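Local coordinates for MTH0777 (Methanothermobacter thermautotrophicus, PDB 1KJN), which is of unknown function but adopts a compact, Rossmann-like fold with a six-stranded parallel sheet and assembles as a pair of identical chains, at residues G7-L13 with F37-A43; S29-K33 with I59-E63; E76-L82 with I101-L107. One frame throughout, in Å; residues are numbered along the deposited sequence.

Interaction 1: residues G7-L13 with F37-A43; sequences GKALMVL and FRVTVTA
Leu13 packs across the end of strand 8-12 onto Val41 and Ala43, and its side chain can be followed atom by atom. CB sits 3.6 Å from Ala43 CB, a spot where a bare methyl fits close to the neighbouring chain. With CG anti to its own carbonyl carbon (chi1 -48°), the branch swings over Val41: CG lies 4.1 Å from Val41 CG1, and CD1 comes closer, 3.8 Å from that same methyl. Away from this pair, Leu13 rests on Ala25 of helix 21-34 and Phe85 of strand 81-86.

The backbones run parallel. Six N-H···O=C bonds alternate down the ladder, from Arg38 N to Gly7 O through to Leu13 N to Thr42 O; the bond from Thr40 N to Ala9 O, 2.9 Å long, is almost straight at 176°. Because the backbone is extended, successive side chains fall alternately on the two faces of the sheet. On one, Leu10 CD1 meets Thr40 CG2 at 3.6 Å, and the methyls Val12 CG2 and Thr42 CG2 lie side by side 3.8 Å apart. The beta-branched residues suit extended backbone, and their hydroxyls have partners nearby: Thr40 OG1 bonds to Glu63 and Thr42 OG1 to the carbonyl of Val65. At the N-terminal end of this face, nearer solvent, Lys8 and Arg38 run alongside each other, Arg38 forming a salt bridge with Glu63.

The other face carries Ala9, Val39, Val41 and Met11, a selenomethionine here, and is covered largely by helix 21-34, with Thr61 packing on Val41. Small Ala9 accommodates Phe37, whose CD2 stands 3.8 Å from Ala9 CB. Two adjacent parallel strands joined through a helix that packs on their sheet form a beta-alpha-beta unit, the building block of Rossmann-like folds.

Interaction 2: residues S29-K33 with I59-E63; sequences SHKLK and IYTDE
Ser29 and Tyr60 make the tight, buried part of this contact. Placed anti to the backbone nitrogen (chi1 175°), Ser29 OG donates a short 2.5 Å hydrogen bond to Tyr60 O, arriving in the carbonyl plane; a small hydroxyl suits a helix that approaches a loop this closely. Thr61 CG2 packs against the same OG at 3.6 Å. Beside it, the edge of the Tyr60 ring is directed at the His30 face in an offset edge-to-face pair, the planes at 89° and the centroids 5.2 Å apart.

Toward the partly exposed side the fit depends on a long, flexible chain. Lys33 runs its CD past Tyr60 O at 3.2 Å and then bends twice, bringing NZ to 2.7 Å from Asp62 OD1, on the syn lone pair, in a salt bridge. The other oxygen, OD2, accepts a hydrogen bond from Val39 N, which probably steadies the carboxylate.

The Tyr60 hydroxyl bonds to Asp55 and Glu57 of the second subunit, so the contact borders the dimer interface. Within the chain it ties helix 21-34 to the loop between helix 45-54 and strand 63-66, beside strand 38-43.

Interaction 3: residues E76-L82 with I101-L107; sequences EGDYEFL and ILNTETL
The Tyr79 ring meets Leu102 at its edge, where CD2 of the leucine lies in the ring plane, 3.9 Å from Tyr79 CD2. Lys8 stands over one face of this ring in a cation-pi interaction, and Leu10 covers the opposite face. The Phe81 ring has Glu105 CB in plane at its edge; the Glu105 carboxylate stands nearly perpendicular to it, planes 88° apart, and Leu107 CB approaches Phe81 CZ obliquely at 3.7 Å.

These groups belong to the beta-alpha-beta unit of strand 81-86, helix 89-102 and strand 105-111, at the point where the helix ends and both strands begin. The strands are parallel: Leu82 N donates to Glu105 O at 2.9 Å, and Leu82 O receives Leu107 N at 2.7 Å. The Leu82 side chain runs alongside Thr106 and packs under helix 89-102, whose last residue, Leu102, brings CD1 to 4.2 Å from Leu82 CD2. Branched aliphatic chains suit this place, where helix and sheet close on each other.

Asn103 leaves the helix with positive phi (46°), a backbone shape that asparagine tolerates well. Its ND2 gives Glu76 OE2 a 3.2 Å hydrogen bond, straight at the hydrogen but arriving from above the carboxylate plane. Gly77 likewise has a positive phi, which suits a residue without a side chain. Its N-H donates to a water that in turn donates to Tyr79 O and to Leu102 O, the latter 2.7 Å from the water oxygen, so that one solvent molecule joins the helix end to the loop.

Overall arrangement
Interactions 1 and 3 share one six-stranded parallel sheet, and their centres lie about 10 Å apart. Interaction 2 sits about 8 Å from interaction 1 and about 17 Å from interaction 3, centre to centre. Along the chain, interactions 1 and 2 interleave, because helix 21-34 connects the two strands of interaction 1, whereas interaction 3 opens after both have closed. Strands 8-12 and 81-86 form the central pair, with 38-43 then 63-66 beyond the first and 105-111 then 132-136 beyond the second; crossovers run outward from this pair in both directions, as in a Rossmann-like fold. Interaction 2 places the loop before strand 63-66 against helix 21-34, where Tyr60 also reaches the second subunit.

Interaction 1: residues G7-L13 with F37-A43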
loop_
_atom_site.group_PDB
_atom_site.type_symbol
_atom_site.label_atom_id
_atom_site.label_comp_id
_atom_site.label_asym_id
_atom_site.label_seq_id
_atom_site.Cartn_x
_atom_site.Cartn_y
_atom_site.Cartn_z
ATOM N N GLY A 7 -13.163 -19.401 -12.372
ATOM C CA GLY A 7 -12.337 -18.732 -13.357
ATOM C C GLY A 7 -11.119 -18.007 -12.825
ATOM O O GLY A 7 -10.789 -18.071 -11.639
ATOM N N LYS A 8 -10.455 -17.303 -13.733
ATOM C CA LYS A 8 -9.252 -16.564 -13.417
ATOM C C LYS A 8 -9.423 -15.117 -13.819
ATOM O O LYS A 8 -10.127 -14.794 -14.786
ATOM C CB LYS A 8 -8.054 -17.183 -14.149
ATOM C CG LYS A 8 -7.747 -18.623 -13.706
ATOM C CD LYS A 8 -6.751 -19.314 -14.616
ATOM C CE LYS A 8 -5.394 -18.633 -14.592
ATOM N NZ LYS A 8 -4.537 -19.115 -15.722
ATOM N N ALA A 9 -8.819 -14.240 -13.035
ATOM C CA ALA A 9 -8.888 -12.826 -13.324
ATOM C C ALA A 9 -7.485 -12.251 -13.401
ATOM O O ALA A 9 -6.563 -12.731 -12.737
ATOM C CB ALA A 9 -9.706 -12.109 -12.279
ATOM N N LEU A 10 -7.305 -11.297 -14.305
ATOM C CA LEU A 10 -6.009 -10.640 -14.455
ATOM C C LEU A 10 -6.196 -9.186 -14.056
ATOM O O LEU A 10 -7.140 -8.521 -14.503
ATOM C CB LEU A 10 -5.485 -10.723 -15.893
ATOM C CG LEU A 10 -4.144 -10.034 -16.176
ATOM C CD1 LEU A 10 -3.046 -10.731 -15.388
ATOM C CD2 LEU A 10 -3.839 -10.065 -17.682
HETATM N N MSE A 11 -5.291 -8.714 -13.204
HETATM C CA MSE A 11 -5.316 -7.351 -12.700
HETATM C C MSE A 11 -4.066 -6.620 -13.168
HETATM O O MSE A 11 -2.940 -7.024 -12.846
HETATM C CB MSE A 11 -5.394 -7.366 -11.167
HETATM C CG MSE A 11 -5.487 -5.972 -10.552
HETATM SE SE MSE A 11 -5.908 -6.003 -8.639
HETATM C CE MSE A 11 -7.691 -6.723 -8.771
ATOM N N VAL A 12 -4.270 -5.514 -13.875
ATOM C CA VAL A 12 -3.163 -4.724 -14.435
ATOM C C VAL A 12 -2.970 -3.438 -13.652
ATOM O O VAL A 12 -3.937 -2.703 -13.430
ATOM C CB VAL A 12 -3.446 -4.360 -15.911
ATOM C CG1 VAL A 12 -2.291 -3.562 -16.512
ATOM C CG2 VAL A 12 -3.705 -5.630 -16.712
ATOM N N LEU A 13 -1.725 -3.165 -13.254
ATOM C CA LEU A 13 -1.424 -1.959 -12.486
ATOM C C LEU A 13 -0.529 -0.974 -13.235
ATOM O O LEU A 13 0.316 -1.366 -14.045
ATOM C CB LEU A 13 -0.767 -2.312 -11.142
ATOM C CG LEU A 13 -1.434 -3.404 -10.302
ATOM C CD1 LEU A 13 -0.636 -3.608 -9.014
ATOM C CD2 LEU A 13 -2.871 -3.038 -9.981
ATOM N N PHE A 37 -12.578 -16.425 -7.813
ATOM C CA PHE A 37 -11.524 -16.196 -8.783
ATOM C C PHE A 37 -10.118 -16.457 -8.284
ATOM O O PHE A 37 -9.813 -16.270 -7.106
ATOM C CB PHE A 37 -11.543 -14.738 -9.226
ATOM C CG PHE A 37 -12.618 -14.411 -10.187
ATOM C CD1 PHE A 37 -13.801 -13.826 -9.752
ATOM C CD2 PHE A 37 -12.456 -14.683 -11.535
ATOM C CE1 PHE A 37 -14.807 -13.518 -10.653
ATOM C CE2 PHE A 37 -13.458 -14.376 -12.437
ATOM C CZ PHE A 37 -14.635 -13.795 -12.002
ATOM N N ARG A 38 -9.258 -16.850 -9.212
ATOM C CA ARG A 38 -7.838 -17.015 -8.924
ATOM C C ARG A 38 -7.345 -15.696 -9.539
ATOM O O ARG A 38 -7.688 -15.391 -10.677
ATOM C CB ARG A 38 -7.256 -18.201 -9.679
ATOM C CG ARG A 38 -6.025 -18.768 -9.029
ATOM C CD ARG A 38 -5.405 -19.853 -9.884
ATOM N NE ARG A 38 -4.292 -19.327 -10.665
ATOM C CZ ARG A 38 -3.056 -19.198 -10.196
ATOM N NH1 ARG A 38 -2.779 -19.566 -8.954
ATOM N NH2 ARG A 38 -2.108 -18.660 -10.951
ATOM N N VAL A 39 -6.626 -14.871 -8.783
ATOM C CA VAL A 39 -6.200 -13.585 -9.320
ATOM C C VAL A 39 -4.731 -13.441 -9.612
ATOM O O VAL A 39 -3.890 -13.608 -8.731
ATOM C CB VAL A 39 -6.558 -12.400 -8.378
ATOM C CG1 VAL A 39 -6.272 -11.064 -9.082
ATOM C CG2 VAL A 39 -8.011 -12.472 -7.936
ATOM N N THR A 40 -4.441 -13.025 -10.836
ATOM C CA THR A 40 -3.070 -12.783 -11.239
ATOM C C THR A 40 -2.877 -11.276 -11.331
ATOM O O THR A 40 -3.694 -10.572 -11.924
ATOM C CB THR A 40 -2.764 -13.408 -12.609
ATOM O OG1 THR A 40 -2.798 -14.839 -12.505
ATOM C CG2 THR A 40 -1.390 -12.959 -13.116
ATOM N N VAL A 41 -1.815 -10.779 -10.716
ATOM C CA VAL A 41 -1.496 -9.353 -10.758
ATOM C C VAL A 41 -0.295 -9.161 -11.694
ATOM O O VAL A 41 0.699 -9.904 -11.607
ATOM C CB VAL A 41 -1.119 -8.809 -9.356
ATOM C CG1 VAL A 41 -0.696 -7.353 -9.453
ATOM C CG2 VAL A 41 -2.297 -8.956 -8.375
ATOM N N THR A 42 -0.375 -8.173 -12.578
ATOM C CA THR A 42 0.733 -7.912 -13.496
ATOM C C THR A 42 1.024 -6.415 -13.509
ATOM O O THR A 42 0.101 -5.604 -13.562
ATOM C CB THR A 42 0.429 -8.431 -14.937
ATOM O OG1 THR A 42 1.573 -8.218 -15.774
ATOM C CG2 THR A 42 -0.786 -7.710 -15.549
ATOM N N ALA A 43 2.305 -6.059 -13.408
ATOM C CA ALA A 43 2.723 -4.664 -13.368
ATOM C C ALA A 43 4.249 -4.535 -13.471
ATOM O O ALA A 43 4.952 -5.537 -13.672
ATOM C CB ALA A 43 2.242 -4.027 -12.070
#

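Interaction 2: residues S29-K33 with I59-E63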
loop_
_atom_site.group_PDB
_atom_site.type_symbol
_atom_site.label_atom_id
_atom_site.label_comp_id
_atom_site.label_asym_id
_atom_site.label_seq_id
_atom_site.Cartn_x
_atom_site.Cartn_y
_atom_site.Cartn_z
ATOM N N SER A 29 -8.476 -7.401 -5.481
ATOM C CA SER A 29 -8.106 -8.804 -5.684
ATOM C C SER A 29 -8.747 -9.702 -4.623
ATOM O O SER A 29 -9.166 -10.829 -4.902
ATOM C CB SER A 29 -6.592 -8.989 -5.680
ATOM O OG SER A 29 -6.251 -10.370 -5.757
ATOM N N HIS A 30 -8.808 -9.197 -3.400
ATOM C CA HIS A 30 -9.429 -9.930 -2.325
ATOM C C HIS A 30 -10.914 -10.064 -2.630
ATOM O O HIS A 30 -11.499 -11.106 -2.362
ATOM C CB HIS A 30 -9.250 -9.213 -0.997
ATOM C CG HIS A 30 -10.025 -9.827 0.123
ATOM N ND1 HIS A 30 -11.115 -9.205 0.702
ATOM C CD2 HIS A 30 -9.852 -10.990 0.799
ATOM C CE1 HIS A 30 -11.572 -9.956 1.686
ATOM N NE2 HIS A 30 -10.823 -11.047 1.767
ATOM N N LYS A 31 -11.528 -9.011 -3.166
ATOM C CA LYS A 31 -12.951 -9.072 -3.501
ATOM C C LYS A 31 -13.190 -10.166 -4.536
ATOM O O LYS A 31 -14.141 -10.938 -4.424
ATOM C CB LYS A 31 -13.435 -7.739 -4.063
ATOM C CG LYS A 31 -13.424 -6.613 -3.058
ATOM C CD LYS A 31 -14.465 -6.824 -1.954
ATOM C CE LYS A 31 -15.844 -6.367 -2.388
ATOM N NZ LYS A 31 -16.807 -6.429 -1.244
ATOM N N LEU A 32 -12.302 -10.243 -5.526
ATOM C CA LEU A 32 -12.420 -11.221 -6.584
ATOM C C LEU A 32 -12.221 -12.640 -6.076
ATOM O O LEU A 32 -12.943 -13.547 -6.490
ATOM C CB LEU A 32 -11.451 -10.886 -7.735
ATOM C CG LEU A 32 -11.829 -9.639 -8.547
ATOM C CD1 LEU A 32 -10.754 -9.281 -9.562
ATOM C CD2 LEU A 32 -13.153 -9.866 -9.249
ATOM N N LYS A 33 -11.265 -12.829 -5.166
ATOM C CA LYS A 33 -10.995 -14.149 -4.592
ATOM C C LYS A 33 -12.172 -14.605 -3.737
ATOM O O LYS A 33 -12.385 -15.798 -3.542
ATOM C CB LYS A 33 -9.718 -14.136 -3.739
ATOM C CG LYS A 33 -8.427 -14.083 -4.564
ATOM C CD LYS A 33 -7.189 -13.905 -3.689
ATOM C CE LYS A 33 -6.948 -15.099 -2.753
ATOM N NZ LYS A 33 -6.919 -16.413 -3.481
ATOM N N ILE A 59 -1.611 -13.769 0.696
ATOM C CA ILE A 59 -2.981 -14.102 1.075
ATOM C C ILE A 59 -4.064 -13.504 0.179
ATOM O O ILE A 59 -5.112 -14.115 -0.013
ATOM C CB ILE A 59 -3.251 -13.633 2.538
ATOM C CG1 ILE A 59 -2.375 -14.427 3.507
ATOM C CG2 ILE A 59 -4.741 -13.756 2.900
ATOM C CD1 ILE A 59 -2.307 -13.822 4.882
ATOM N N TYR A 60 -3.811 -12.319 -0.370
ATOM C CA TYR A 60 -4.801 -11.623 -1.198
ATOM C C TYR A 60 -4.657 -11.700 -2.730
ATOM O O TYR A 60 -5.485 -11.163 -3.470
ATOM C CB TYR A 60 -4.890 -10.178 -0.730
ATOM C CG TYR A 60 -5.230 -10.048 0.745
ATOM C CD1 TYR A 60 -6.453 -10.498 1.241
ATOM C CD2 TYR A 60 -4.357 -9.417 1.633
ATOM C CE1 TYR A 60 -6.807 -10.307 2.585
ATOM C CE2 TYR A 60 -4.706 -9.230 2.989
ATOM C CZ TYR A 60 -5.932 -9.668 3.448
ATOM O OH TYR A 60 -6.322 -9.399 4.753
ATOM N N THR A 61 -3.607 -12.356 -3.203
ATOM C CA THR A 61 -3.386 -12.535 -4.642
ATOM C C THR A 61 -2.851 -13.947 -4.826
ATOM O O THR A 61 -2.329 -14.544 -3.888
ATOM C CB THR A 61 -2.355 -11.547 -5.233
ATOM O OG1 THR A 61 -1.069 -11.810 -4.662
ATOM C CG2 THR A 61 -2.761 -10.098 -4.966
ATOM N N ASP A 62 -2.936 -14.470 -6.040
ATOM C CA ASP A 62 -2.480 -15.831 -6.277
ATOM C C ASP A 62 -1.199 -15.954 -7.072
ATOM O O ASP A 62 -0.369 -16.839 -6.825
ATOM C CB ASP A 62 -3.603 -16.615 -6.951
ATOM C CG ASP A 62 -4.871 -16.599 -6.126
ATOM O OD1 ASP A 62 -4.851 -17.177 -5.025
ATOM O OD2 ASP A 62 -5.863 -15.964 -6.545
ATOM N N GLU A 63 -1.025 -15.035 -8.006
ATOM C CA GLU A 63 0.131 -15.056 -8.868
ATOM C C GLU A 63 0.484 -13.631 -9.273
ATOM O O GLU A 63 -0.360 -12.732 -9.246
ATOM C CB GLU A 63 -0.216 -15.899 -10.107
ATOM C CG GLU A 63 0.940 -16.159 -11.051
ATOM C CD GLU A 63 0.538 -16.910 -12.311
ATOM O OE1 GLU A 63 1.449 -17.422 -12.996
ATOM O OE2 GLU A 63 -0.674 -16.966 -12.645
#

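Interaction 3: residues E76-L82 with I101-L107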
loop_
_atom_site.group_PDB
_atom_site.type_symbol
_atom_site.label_atom_id
_atom_site.label_comp_id
_atom_site.label_asym_id
_atom_site.label_seq_id
_atom_site.Cartn_x
_atom_site.Cartn_y
_atom_site.Cartn_z
ATOM N N GLU A 76 -6.142 -15.330 -25.783
ATOM C CA GLU A 76 -7.575 -15.250 -25.509
ATOM C C GLU A 76 -8.029 -16.509 -24.770
ATOM O O GLU A 76 -7.557 -17.611 -25.058
ATOM C CB GLU A 76 -8.378 -15.071 -26.813
ATOM C CG GLU A 76 -9.924 -15.095 -26.611
ATOM C CD GLU A 76 -10.722 -14.398 -27.714
ATOM O OE1 GLU A 76 -10.153 -13.607 -28.496
ATOM O OE2 GLU A 76 -11.954 -14.612 -27.775
ATOM N N GLY A 77 -8.884 -16.321 -23.769
ATOM C CA GLY A 77 -9.387 -17.438 -22.993
ATOM C C GLY A 77 -8.631 -17.735 -21.708
ATOM O O GLY A 77 -9.085 -18.545 -20.896
ATOM N N ASP A 78 -7.482 -17.099 -21.503
ATOM C CA ASP A 78 -6.711 -17.359 -20.279
ATOM C C ASP A 78 -7.331 -16.730 -19.023
ATOM O O ASP A 78 -6.933 -17.062 -17.901
ATOM C CB ASP A 78 -5.262 -16.876 -20.415
ATOM C CG ASP A 78 -4.440 -17.691 -21.414
ATOM O OD1 ASP A 78 -4.853 -18.791 -21.838
ATOM O OD2 ASP A 78 -3.346 -17.222 -21.761
ATOM N N TYR A 79 -8.272 -15.809 -19.210
ATOM C CA TYR A 79 -8.923 -15.138 -18.085
ATOM C C TYR A 79 -10.380 -14.804 -18.400
ATOM O O TYR A 79 -10.712 -14.467 -19.526
ATOM C CB TYR A 79 -8.171 -13.848 -17.719
ATOM C CG TYR A 79 -6.759 -14.074 -17.211
ATOM C CD1 TYR A 79 -6.519 -14.306 -15.858
ATOM C CD2 TYR A 79 -5.672 -14.085 -18.081
ATOM C CE1 TYR A 79 -5.250 -14.546 -15.383
ATOM C CE2 TYR A 79 -4.377 -14.328 -17.608
ATOM C CZ TYR A 79 -4.181 -14.558 -16.255
ATOM O OH TYR A 79 -2.924 -14.808 -15.766
ATOM N N GLU A 80 -11.231 -14.884 -17.382
ATOM C CA GLU A 80 -12.656 -14.603 -17.508
ATOM C C GLU A 80 -12.991 -13.157 -17.109
ATOM O O GLU A 80 -14.098 -12.678 -17.341
ATOM C CB GLU A 80 -13.455 -15.589 -16.642
ATOM C CG GLU A 80 -13.516 -17.029 -17.172
ATOM C CD GLU A 80 -12.146 -17.699 -17.318
ATOM O OE1 GLU A 80 -11.442 -17.860 -16.301
ATOM O OE2 GLU A 80 -11.772 -18.081 -18.453
ATOM N N PHE A 81 -12.032 -12.471 -16.503
ATOM C CA PHE A 81 -12.238 -11.089 -16.078
ATOM C C PHE A 81 -10.924 -10.315 -16.137
ATOM O O PHE A 81 -9.879 -10.845 -15.802
ATOM C CB PHE A 81 -12.806 -11.051 -14.652
ATOM C CG PHE A 81 -13.172 -9.665 -14.187
ATOM C CD1 PHE A 81 -12.510 -9.073 -13.102
ATOM C CD2 PHE A 81 -14.176 -8.942 -14.836
ATOM C CE1 PHE A 81 -12.843 -7.770 -12.681
ATOM C CE2 PHE A 81 -14.520 -7.637 -14.425
ATOM C CZ PHE A 81 -13.859 -7.052 -13.345
ATOM N N LEU A 82 -10.996 -9.050 -16.538
ATOM C CA LEU A 82 -9.819 -8.197 -16.635
ATOM C C LEU A 82 -10.062 -6.860 -15.933
ATOM O O LEU A 82 -11.021 -6.147 -16.229
ATOM C CB LEU A 82 -9.458 -7.954 -18.115
ATOM C CG LEU A 82 -8.371 -6.935 -18.485
ATOM C CD1 LEU A 82 -7.029 -7.290 -17.828
ATOM C CD2 LEU A 82 -8.241 -6.873 -19.999
ATOM N N ILE A 101 -6.411 -8.652 -26.434
ATOM C CA ILE A 101 -5.981 -10.036 -26.392
ATOM C C ILE A 101 -6.990 -10.942 -25.676
ATOM O O ILE A 101 -7.316 -12.030 -26.158
ATOM C CB ILE A 101 -4.637 -10.151 -25.663
ATOM C CG1 ILE A 101 -3.533 -9.465 -26.476
ATOM C CG2 ILE A 101 -4.325 -11.629 -25.342
ATOM C CD1 ILE A 101 -2.193 -9.365 -25.740
ATOM N N LEU A 102 -7.475 -10.498 -24.514
ATOM C CA LEU A 102 -8.413 -11.302 -23.727
ATOM C C LEU A 102 -9.869 -11.301 -24.173
ATOM O O LEU A 102 -10.572 -12.288 -23.945
ATOM C CB LEU A 102 -8.297 -10.958 -22.242
ATOM C CG LEU A 102 -6.996 -11.446 -21.619
ATOM C CD1 LEU A 102 -6.775 -10.784 -20.243
ATOM C CD2 LEU A 102 -7.002 -12.957 -21.521
ATOM N N ASN A 103 -10.334 -10.190 -24.750
ATOM C CA ASN A 103 -11.716 -10.090 -25.249
ATOM C C ASN A 103 -12.731 -10.628 -24.221
ATOM O O ASN A 103 -13.593 -11.452 -24.550
ATOM C CB ASN A 103 -11.820 -10.876 -26.578
ATOM C CG ASN A 103 -13.193 -10.770 -27.241
ATOM O OD1 ASN A 103 -13.822 -9.714 -27.238
ATOM N ND2 ASN A 103 -13.645 -11.871 -27.842
ATOM N N THR A 104 -12.637 -10.157 -22.980
ATOM C CA THR A 104 -13.526 -10.628 -21.924
ATOM C C THR A 104 -14.129 -9.471 -21.132
ATOM O O THR A 104 -13.978 -8.309 -21.519
ATOM C CB THR A 104 -12.769 -11.554 -20.974
ATOM O OG1 THR A 104 -13.693 -12.207 -20.099
ATOM C CG2 THR A 104 -11.746 -10.762 -20.147
ATOM N N GLU A 105 -14.845 -9.789 -20.052
ATOM C CA GLU A 105 -15.441 -8.747 -19.215
ATOM C C GLU A 105 -14.277 -7.936 -18.657
ATOM O O GLU A 105 -13.382 -8.480 -18.018
ATOM C CB GLU A 105 -16.283 -9.347 -18.082
ATOM C CG GLU A 105 -16.990 -8.282 -17.259
ATOM C CD GLU A 105 -17.975 -8.851 -16.242
ATOM O OE1 GLU A 105 -17.550 -9.596 -15.333
ATOM O OE2 GLU A 105 -19.176 -8.530 -16.344
ATOM N N THR A 106 -14.305 -6.635 -18.906
ATOM C CA THR A 106 -13.218 -5.760 -18.502
ATOM C C THR A 106 -13.637 -4.569 -17.637
ATOM O O THR A 106 -14.702 -3.983 -17.842
ATOM C CB THR A 106 -12.512 -5.233 -19.765
ATOM O OG1 THR A 106 -12.096 -6.349 -20.572
ATOM C CG2 THR A 106 -11.307 -4.368 -19.398
ATOM N N LEU A 107 -12.745 -4.169 -16.732
ATOM C CA LEU A 107 -13.008 -3.063 -15.832
ATOM C C LEU A 107 -11.845 -2.103 -15.734
ATOM O O LEU A 107 -10.705 -2.505 -15.476
ATOM C CB LEU A 107 -13.351 -3.583 -14.430
ATOM C CG LEU A 107 -13.470 -2.512 -13.339
ATOM C CD1 LEU A 107 -14.632 -1.574 -13.642
ATOM C CD2 LEU A 107 -13.628 -3.150 -11.964
HETATM O O HOH W 1 -12.987 -14.760 -24.940
HETATM O O HOH W 2 -10.142 -14.358 -22.280
HETATM O O HOH W 3 -16.383 -12.367 -15.598
#